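Long-range contacts in probable translation initiation factor eIF-2B subunit delta (Schizosaccharomyces pombe, PDB 5B04), which forms part of the eIF2B complex, which catalyses the exchange of GDP for GTP on the gamma subunit of initiation factor eIF2: residues L272-H276 / E306-C310; L284-K288 / L313-I319; R295-S301 / E320-I326. One frame throughout, in Å; residues are numbered along the deposited sequence.

The six segments follow one another in the order 272-276, 284-288, 295-301, 306-310, 313-319 and 320-326, so the contacts interlock along the chain. They build one edge of a Rossmann-like domain, with strands 269-274, 294-300 and 320-325 side by side in a parallel sheet. Contacts 1 and 3 have centres about 7 Å apart and share that sheet; contact 2 lies about 12 Å from contact 1 and 13 Å from contact 3. Helix 306-316 serves contact 1 near its start and contact 2 at its end, and its L314 packs on V296 of contact 3. Beyond strand 320-325 the sheet continues into the beta subunit, so this edge joins the two subunits.

Contact 1 (L272-H276 / E306-C310); sequences LTYLH and EGRVC
At the carboxyl end of strand 269-274 in this Rossmann-like sheet, L275 and H276 leave the strand and run against the N-terminal part of helix 306-316. The backbone meets most closely where L275 and G307 have their CA atoms 4.2 Å apart. L275 O is directed at the helix, approaching G307 CA at 3.6 Å and also facing C310 CB. H276 lays its imidazole beside V309 and C310. With H276 CG anti to the backbone N (chi1 -177°), the V309 CG1 methyl sits over one face of the ring, 3.9 Å from the ring centroid and 15° off the normal. This is a CH-pi contact, displaced toward the NE2 rim, where V309 CG1 to H276 NE2 is 3.7 Å. H276 CB meanwhile rests 3.9 Å from E306 CB. The L275 side chain turns the other way: CG lies over the Y274 ring, and CD2 passes 4.0 Å from E306 OE1. Deeper in the strand, T273 CG2 approaches C310 SG at 4.1 Å, adding an apolar touch. The flanks are fixed from outside: L275 is tied by a backbone bond to V299 of the adjacent strand, and E306 OE2 makes a salt bridge with R355. No hydrogen bond crosses between the two segments, and the join is van der Waals packing of methyls, the imidazole, the cysteine and the L275 carbonyl, while the carboxylate of E306 finds its charged partner in another part of the chain.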
loop_
_atom_site.group_PDB
_atom_site.type_symbol
_atom_site.label_atom_id
_atom_site.label_comp_id
_atom_site.label_asym_id
_atom_site.label_seq_id
_atom_site.Cartn_x
_atom_site.Cartn_y
_atom_site.Cartn_z
ATOM N N LEU G 272 -21.383 -9.110 17.544
ATOM C CA LEU G 272 -21.402 -9.392 16.115
ATOM C C LEU G 272 -20.763 -10.741 15.805
ATOM O O LEU G 272 -19.586 -10.961 16.086
ATOM C CB LEU G 272 -20.682 -8.279 15.344
ATOM C CG LEU G 272 -20.873 -8.160 13.825
ATOM C CD1 LEU G 272 -20.542 -6.750 13.373
ATOM C CD2 LEU G 272 -20.024 -9.163 13.053
ATOM N N THR G 273 -21.508 -11.600 15.142
ATOM C CA THR G 273 -20.952 -12.826 14.651
ATOM C C THR G 273 -21.134 -12.847 13.171
ATOM O O THR G 273 -22.147 -12.419 12.698
ATOM C CB THR G 273 -21.685 -14.022 15.201
ATOM O OG1 THR G 273 -21.213 -15.193 14.543
ATOM C CG2 THR G 273 -23.120 -13.878 14.939
ATOM N N TYR G 274 -20.153 -13.345 12.443
ATOM C CA TYR G 274 -20.218 -13.351 11.006
ATOM C C TYR G 274 -20.461 -14.780 10.588
ATOM O O TYR G 274 -19.881 -15.687 11.103
ATOM C CB TYR G 274 -18.982 -12.660 10.475
ATOM C CG TYR G 274 -18.765 -12.743 9.003
ATOM C CD1 TYR G 274 -19.744 -12.413 8.114
ATOM C CD2 TYR G 274 -17.574 -13.128 8.513
ATOM C CE1 TYR G 274 -19.528 -12.488 6.768
ATOM C CE2 TYR G 274 -17.358 -13.211 7.177
ATOM C CZ TYR G 274 -18.337 -12.887 6.318
ATOM O OH TYR G 274 -18.083 -12.968 4.997
ATOM N N LEU G 275 -21.323 -14.967 9.615
ATOM C CA LEU G 275 -21.600 -16.271 9.084
ATOM C C LEU G 275 -22.175 -17.328 10.012
ATOM O O LEU G 275 -23.133 -17.074 10.685
ATOM C CB LEU G 275 -20.383 -16.664 8.309
ATOM C CG LEU G 275 -20.249 -15.684 7.158
ATOM C CD1 LEU G 275 -18.981 -15.918 6.389
ATOM C CD2 LEU G 275 -21.414 -15.819 6.225
ATOM N N HIS G 276 -21.611 -18.520 10.015
ATOM C CA HIS G 276 -22.160 -19.585 10.780
ATOM C C HIS G 276 -20.932 -20.242 11.363
ATOM O O HIS G 276 -20.253 -20.950 10.676
ATOM C CB HIS G 276 -22.949 -20.641 10.054
ATOM C CG HIS G 276 -23.565 -21.690 10.915
ATOM N ND1 HIS G 276 -24.250 -21.405 12.066
ATOM C CD2 HIS G 276 -23.628 -23.029 10.765
ATOM C CE1 HIS G 276 -24.687 -22.523 12.605
ATOM N NE2 HIS G 276 -24.327 -23.523 11.831
ATOM N N GLU G 306 -24.768 -18.420 4.824
ATOM C CA GLU G 306 -24.657 -19.211 6.046
ATOM C C GLU G 306 -25.180 -18.462 7.265
ATOM O O GLU G 306 -25.553 -19.076 8.265
ATOM C CB GLU G 306 -23.205 -19.630 6.288
ATOM C CG GLU G 306 -22.689 -20.698 5.340
ATOM C CD GLU G 306 -21.849 -20.125 4.217
ATOM O OE1 GLU G 306 -22.071 -18.953 3.845
ATOM O OE2 GLU G 306 -20.963 -20.846 3.709
ATOM N N GLY G 307 -25.205 -17.135 7.181
ATOM C CA GLY G 307 -25.697 -16.312 8.271
ATOM C C GLY G 307 -27.154 -16.590 8.585
ATOM O O GLY G 307 -27.615 -16.338 9.699
ATOM N N ARG G 308 -27.879 -17.111 7.601
ATOM C CA ARG G 308 -29.272 -17.494 7.796
ATOM C C ARG G 308 -29.371 -18.695 8.724
ATOM O O ARG G 308 -30.200 -18.719 9.634
ATOM C CB ARG G 308 -29.941 -17.806 6.458
ATOM C CG ARG G 308 -29.907 -16.658 5.471
ATOM C CD ARG G 308 -31.164 -16.622 4.624
ATOM N NE ARG G 308 -31.097 -15.570 3.615
ATOM C CZ ARG G 308 -30.713 -15.767 2.359
ATOM N NH1 ARG G 308 -30.374 -16.983 1.950
ATOM N NH2 ARG G 308 -30.676 -14.750 1.510
ATOM N N VAL G 309 -28.524 -19.692 8.482
ATOM C CA VAL G 309 -28.455 -20.873 9.335
ATOM C C VAL G 309 -28.133 -20.453 10.764
ATOM O O VAL G 309 -28.670 -21.005 11.725
ATOM C CB VAL G 309 -27.396 -21.875 8.834
ATOM C CG1 VAL G 309 -27.368 -23.112 9.717
ATOM C CG2 VAL G 309 -27.671 -22.254 7.387
ATOM N N CYS G 310 -27.258 -19.461 10.888
ATOM C CA CYS G 310 -26.931 -18.875 12.180
ATOM C C CYS G 310 -28.145 -18.178 12.781
ATOM O O CYS G 310 -28.523 -18.448 13.922
ATOM C CB CYS G 310 -25.770 -17.889 12.043
ATOM S SG CYS G 310 -25.407 -16.952 13.544
#

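Contact 2 (L284-K288 / L313-I319); sequences LIHAK and LLTEHGI
I285 covers one face of the H317 imidazole: its CD1 methyl stands over the ring centre, 3.6 Å from the centroid and 7° off the normal, a CH-pi contact. I285 CG2 approaches the same ring at 3.4 Å from H317 ND1, while L313 O sits in the ring plane at the edge, near CD2. The isoleucine can offer both arms because CG1 is anti to the carbonyl carbon (chi1 -69°) and CG2 is anti to the backbone N. I285 also meets aliphatic groups, with I285 CD1 to L313 CD1 at 4.1 Å and I285 CG1 to L314 CD2 at the same distance. Toward the sheet, L284 CD1 meets L314 CD1 at 3.8 Å as the two leucines pass at a slant; both also pack on V296 of strand 294-300. Helices 278-289 and 306-316 thus lie side by side on the same face of the Rossmann-like sheet. The second ends here in a Schellman motif, with I319 N bonded to L314 O and, more weakly, G318 N to T315 O; G318, at positive phi, is the C-prime residue. K288 reaches this terminus by bending at chi2 and chi3. Its NZ donates to G318 O at 3.1 Å, with a C=O...N angle of 142° and the donor a little out of the carbonyl plane. With a leucine here, G318 O would probably be left without its ammonium donor. I319 completes the patch, its CG1 packed 4.0 Å from K288 CD and its CD1 lying against the L284 carbonyl.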
loop_
_atom_site.group_PDB
_atom_site.type_symbol
_atom_site.label_atom_id
_atom_site.label_comp_id
_atom_site.label_asym_id
_atom_site.label_seq_id
_atom_site.Cartn_x
_atom_site.Cartn_y
_atom_site.Cartn_z
ATOM N N LEU G 284 -22.539 -17.920 22.312
ATOM C CA LEU G 284 -23.732 -17.090 22.436
ATOM C C LEU G 284 -24.881 -17.835 23.108
ATOM O O LEU G 284 -25.523 -17.306 24.015
ATOM C CB LEU G 284 -24.170 -16.586 21.060
ATOM C CG LEU G 284 -23.207 -15.618 20.372
ATOM C CD1 LEU G 284 -23.628 -15.378 18.933
ATOM C CD2 LEU G 284 -23.136 -14.307 21.140
ATOM N N ILE G 285 -25.138 -19.058 22.652
ATOM C CA ILE G 285 -26.200 -19.884 23.218
ATOM C C ILE G 285 -25.959 -20.130 24.703
ATOM O O ILE G 285 -26.863 -19.969 25.524
ATOM C CB ILE G 285 -26.317 -21.234 22.484
ATOM C CG1 ILE G 285 -26.846 -21.021 21.065
ATOM C CG2 ILE G 285 -27.232 -22.181 23.246
ATOM C CD1 ILE G 285 -26.961 -22.295 20.259
ATOM N N HIS G 286 -24.730 -20.511 25.037
ATOM C CA HIS G 286 -24.326 -20.707 26.424
ATOM C C HIS G 286 -24.539 -19.434 27.235
ATOM O O HIS G 286 -24.997 -19.486 28.372
ATOM C CB HIS G 286 -22.862 -21.144 26.493
ATOM C CG HIS G 286 -22.338 -21.312 27.885
ATOM N ND1 HIS G 286 -21.796 -20.271 28.607
ATOM C CD2 HIS G 286 -22.259 -22.403 28.683
ATOM C CE1 HIS G 286 -21.412 -20.711 29.792
ATOM N NE2 HIS G 286 -21.682 -22.002 29.864
ATOM N N ALA G 287 -24.221 -18.294 26.630
ATOM C CA ALA G 287 -24.303 -17.005 27.309
ATOM C C ALA G 287 -25.723 -16.676 27.772
ATOM O O ALA G 287 -25.915 -16.185 28.883
ATOM C CB ALA G 287 -23.779 -15.903 26.403
ATOM N N LYS G 288 -26.713 -16.947 26.927
ATOM C CA LYS G 288 -28.102 -16.676 27.285
ATOM C C LYS G 288 -28.603 -17.716 28.286
ATOM O O LYS G 288 -29.451 -17.421 29.133
ATOM C CB LYS G 288 -28.994 -16.641 26.035
ATOM C CG LYS G 288 -30.462 -16.986 26.280
ATOM C CD LYS G 288 -31.405 -16.057 25.519
ATOM C CE LYS G 288 -31.156 -14.593 25.871
ATOM N NZ LYS G 288 -32.073 -13.672 25.140
ATOM N N LEU G 313 -30.739 -20.628 13.904
ATOM C CA LEU G 313 -30.328 -21.276 15.143
ATOM C C LEU G 313 -30.488 -20.369 16.360
ATOM O O LEU G 313 -31.091 -20.760 17.359
ATOM C CB LEU G 313 -28.874 -21.742 15.033
ATOM C CG LEU G 313 -28.204 -22.248 16.312
ATOM C CD1 LEU G 313 -28.918 -23.477 16.853
ATOM C CD2 LEU G 313 -26.732 -22.543 16.067
ATOM N N LEU G 314 -29.949 -19.157 16.269
ATOM C CA LEU G 314 -29.904 -18.252 17.413
ATOM C C LEU G 314 -31.283 -17.751 17.839
ATOM O O LEU G 314 -31.511 -17.486 19.019
ATOM C CB LEU G 314 -28.994 -17.060 17.109
ATOM C CG LEU G 314 -27.523 -17.391 16.850
ATOM C CD1 LEU G 314 -26.685 -16.123 16.821
ATOM C CD2 LEU G 314 -26.994 -18.367 17.891
ATOM N N THR G 315 -32.198 -17.619 16.885
ATOM C CA THR G 315 -33.546 -17.156 17.199
ATOM C C THR G 315 -34.404 -18.291 17.749
ATOM O O THR G 315 -35.400 -18.051 18.431
ATOM C CB THR G 315 -34.242 -16.542 15.971
ATOM O OG1 THR G 315 -34.174 -17.458 14.871
ATOM C CG2 THR G 315 -33.575 -15.231 15.580
ATOM N N GLU G 316 -34.015 -19.525 17.447
ATOM C CA GLU G 316 -34.710 -20.692 17.979
ATOM C C GLU G 316 -34.302 -20.944 19.427
ATOM O O GLU G 316 -34.983 -21.663 20.158
ATOM C CB GLU G 316 -34.430 -21.929 17.122
ATOM C CG GLU G 316 -35.210 -21.964 15.817
ATOM C CD GLU G 316 -34.846 -23.153 14.949
ATOM O OE1 GLU G 316 -33.832 -23.819 15.247
ATOM O OE2 GLU G 316 -35.572 -23.421 13.968
ATOM N N HIS G 317 -33.187 -20.346 19.833
ATOM C CA HIS G 317 -32.754 -20.396 21.224
ATOM C C HIS G 317 -33.191 -19.134 21.955
ATOM O O HIS G 317 -32.773 -18.878 23.085
ATOM C CB HIS G 317 -31.238 -20.576 21.319
ATOM C CG HIS G 317 -30.778 -21.974 21.048
ATOM N ND1 HIS G 317 -30.328 -22.814 22.042
ATOM C CD2 HIS G 317 -30.705 -22.681 19.896
ATOM C CE1 HIS G 317 -29.994 -23.978 21.515
ATOM N NE2 HIS G 317 -30.213 -23.924 20.213
ATOM N N GLY G 318 -34.033 -18.345 21.295
ATOM C CA GLY G 318 -34.627 -17.169 21.903
ATOM C C GLY G 318 -33.658 -16.034 22.171
ATOM O O GLY G 318 -33.748 -15.368 23.202
ATOM N N ILE G 319 -32.734 -15.807 21.245
ATOM C CA ILE G 319 -31.791 -14.702 21.373
ATOM C C ILE G 319 -32.187 -13.550 20.453
ATOM O O ILE G 319 -32.534 -13.763 19.292
ATOM C CB ILE G 319 -30.350 -15.141 21.049
ATOM C CG1 ILE G 319 -30.003 -16.432 21.793
ATOM C CG2 ILE G 319 -29.363 -14.038 21.401
ATOM C CD1 ILE G 319 -28.589 -16.914 21.550
#

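Contact 3 (R295-S301 / E320-I326); sequences RVVVVDS and ECTYVMI
Y323 OH donates to D300 OD2 from the neighbouring strand, the carboxylate oxygen lying at the edge of the phenol ring and near its plane. The two flat groups are turned 80° apart. The modelled 2.4 Å between Y323 OH and D300 OD2 is too short to take literally at this resolution. Y323 CD1 packs 4.0 Å from V298 CG1, and with CG anti to the backbone N (chi1 -178°) the ring stretches along its neighbour to the aspartate. The other oxygen, D300 OD1, accepts S301 N at 2.7 Å and also the amide of G307, and these two amides hold that side of the carboxylate; the grip on OD2 is less certain. M325 folds round the same spot, its SD 3.8 Å from D300 CB and its CE against S301 CA. The two backbones run parallel, their axes 21° apart. V296 N donates to E320 O at 2.7 Å, T322 N to V296 O at 2.8 Å, and the alternation continues through V298 N, V324 N and D300 N. Strands 294-300 and 320-325 are the two strands of a beta-alpha-beta crossover whose helix, 306-316, covers the side bearing V296, V298 and Y323. On the opposite side V299 CG2 touches V324 CG2 at 4.1 Å, and I332 of helix 329-333 lies over V297, T322 and V324. R295 CB packs 3.7 Å from E320 CB; the R295 guanidinium, through NH1, forms a salt bridge with E335. Farther out, C321, T322 and Y323 pair in parallel with a strand of the beta subunit, extending the sheet across the interface.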
loop_
_atom_site.group_PDB
_atom_site.type_symbol
_atom_site.label_atom_id
_atom_site.label_comp_id
_atom_site.label_asym_id
_atom_site.label_seq_id
_atom_site.Cartn_x
_atom_site.Cartn_y
_atom_site.Cartn_z
ATOM N N ARG G 295 -27.779 -8.839 22.804
ATOM C CA ARG G 295 -28.368 -9.155 21.512
ATOM C C ARG G 295 -27.267 -9.403 20.489
ATOM O O ARG G 295 -26.153 -8.895 20.626
ATOM C CB ARG G 295 -29.308 -8.041 21.045
ATOM C CG ARG G 295 -28.671 -6.671 20.893
ATOM C CD ARG G 295 -29.716 -5.651 20.464
ATOM N NE ARG G 295 -29.190 -4.291 20.417
ATOM C CZ ARG G 295 -28.860 -3.656 19.297
ATOM N NH1 ARG G 295 -29.002 -4.260 18.124
ATOM N NH2 ARG G 295 -28.390 -2.417 19.348
ATOM N N VAL G 296 -27.582 -10.196 19.473
ATOM C CA VAL G 296 -26.593 -10.613 18.488
ATOM C C VAL G 296 -26.820 -9.948 17.135
ATOM O O VAL G 296 -27.949 -9.863 16.657
ATOM C CB VAL G 296 -26.604 -12.147 18.306
ATOM C CG1 VAL G 296 -25.613 -12.572 17.233
ATOM C CG2 VAL G 296 -26.298 -12.839 19.623
ATOM N N VAL G 297 -25.741 -9.468 16.526
ATOM C CA VAL G 297 -25.800 -8.976 15.158
ATOM C C VAL G 297 -25.164 -9.991 14.218
ATOM O O VAL G 297 -23.970 -10.274 14.313
ATOM C CB VAL G 297 -25.092 -7.621 15.001
ATOM C CG1 VAL G 297 -25.003 -7.243 13.532
ATOM C CG2 VAL G 297 -25.821 -6.549 15.791
ATOM N N VAL G 298 -25.969 -10.545 13.319
ATOM C CA VAL G 298 -25.481 -11.535 12.369
ATOM C C VAL G 298 -25.197 -10.900 11.015
ATOM O O VAL G 298 -26.094 -10.353 10.373
ATOM C CB VAL G 298 -26.483 -12.687 12.185
ATOM C CG1 VAL G 298 -26.003 -13.638 11.099
ATOM C CG2 VAL G 298 -26.687 -13.427 13.498
ATOM N N VAL G 299 -23.941 -10.974 10.586
ATOM C CA VAL G 299 -23.541 -10.454 9.286
ATOM C C VAL G 299 -23.399 -11.593 8.283
ATOM O O VAL G 299 -22.648 -12.541 8.513
ATOM C CB VAL G 299 -22.216 -9.673 9.371
ATOM C CG1 VAL G 299 -21.762 -9.245 7.987
ATOM C CG2 VAL G 299 -22.371 -8.466 10.283
ATOM N N ASP G 300 -24.125 -11.496 7.175
ATOM C CA ASP G 300 -24.115 -12.545 6.163
ATOM C C ASP G 300 -23.407 -12.075 4.897
ATOM O O ASP G 300 -23.037 -10.906 4.783
ATOM C CB ASP G 300 -25.543 -12.983 5.838
ATOM C CG ASP G 300 -25.630 -14.444 5.450
ATOM O OD1 ASP G 300 -24.586 -15.035 5.103
ATOM O OD2 ASP G 300 -26.746 -15.004 5.498
ATOM N N SER G 301 -23.219 -12.988 3.949
ATOM C CA SER G 301 -22.567 -12.655 2.687
ATOM C C SER G 301 -22.946 -13.621 1.567
ATOM O O SER G 301 -23.426 -14.725 1.818
ATOM C CB SER G 301 -21.047 -12.636 2.862
ATOM O OG SER G 301 -20.403 -12.330 1.637
ATOM N N GLU G 320 -32.142 -12.332 20.985
ATOM C CA GLU G 320 -32.449 -11.135 20.209
ATOM C C GLU G 320 -31.418 -10.948 19.099
ATOM O O GLU G 320 -30.216 -10.908 19.362
ATOM C CB GLU G 320 -32.490 -9.908 21.122
ATOM C CG GLU G 320 -32.934 -8.625 20.443
ATOM C CD GLU G 320 -33.109 -7.484 21.427
ATOM O OE1 GLU G 320 -33.352 -6.343 20.982
ATOM O OE2 GLU G 320 -33.003 -7.730 22.648
ATOM N N CYS G 321 -31.885 -10.836 17.858
ATOM C CA CYS G 321 -30.975 -10.826 16.718
ATOM C C CYS G 321 -31.281 -9.762 15.666
ATOM O O CYS G 321 -32.440 -9.451 15.390
ATOM C CB CYS G 321 -30.970 -12.202 16.047
ATOM S SG CYS G 321 -30.188 -13.510 17.013
ATOM N N THR G 322 -30.219 -9.214 15.085
ATOM C CA THR G 322 -30.319 -8.318 13.940
ATOM C C THR G 322 -29.574 -8.951 12.767
ATOM O O THR G 322 -28.519 -9.557 12.952
ATOM C CB THR G 322 -29.742 -6.920 14.252
ATOM O OG1 THR G 322 -30.470 -6.333 15.338
ATOM C CG2 THR G 322 -29.840 -6.006 13.039
ATOM N N TYR G 323 -30.125 -8.820 11.564
ATOM C CA TYR G 323 -29.568 -9.487 10.393
ATOM C C TYR G 323 -29.287 -8.505 9.258
ATOM O O TYR G 323 -30.198 -7.852 8.752
ATOM C CB TYR G 323 -30.523 -10.586 9.921
ATOM C CG TYR G 323 -30.032 -11.395 8.744
ATOM C CD1 TYR G 323 -29.118 -12.426 8.916
ATOM C CD2 TYR G 323 -30.501 -11.145 7.461
ATOM C CE1 TYR G 323 -28.674 -13.176 7.842
ATOM C CE2 TYR G 323 -30.063 -11.887 6.383
ATOM C CZ TYR G 323 -29.151 -12.900 6.577
ATOM O OH TYR G 323 -28.717 -13.638 5.500
ATOM N N VAL G 324 -28.020 -8.402 8.868
ATOM C CA VAL G 324 -27.612 -7.515 7.781
ATOM C C VAL G 324 -26.607 -8.197 6.859
ATOM O O VAL G 324 -25.954 -9.166 7.248
ATOM C CB VAL G 324 -26.981 -6.207 8.309
ATOM C CG1 VAL G 324 -27.998 -5.391 9.096
ATOM C CG2 VAL G 324 -25.756 -6.512 9.158
ATOM N N MET G 325 -26.483 -7.689 5.637
ATOM C CA MET G 325 -25.454 -8.168 4.721
ATOM C C MET G 325 -24.142 -7.446 5.000
ATOM O O MET G 325 -24.130 -6.387 5.630
ATOM C CB MET G 325 -25.871 -7.967 3.264
ATOM C CG MET G 325 -27.092 -8.767 2.848
ATOM S SD MET G 325 -26.944 -10.520 3.232
ATOM C CE MET G 325 -25.599 -10.983 2.155
ATOM N N ILE G 326 -23.041 -8.017 4.520
ATOM C CA ILE G 326 -21.711 -7.470 4.778
ATOM C C ILE G 326 -21.549 -6.073 4.173
ATOM O O ILE G 326 -20.668 -5.311 4.569
ATOM C CB ILE G 326 -20.608 -8.411 4.234
ATOM C CG1 ILE G 326 -19.241 -8.050 4.823
ATOM C CG2 ILE G 326 -20.583 -8.397 2.711
ATOM C CD1 ILE G 326 -18.148 -9.038 4.482
#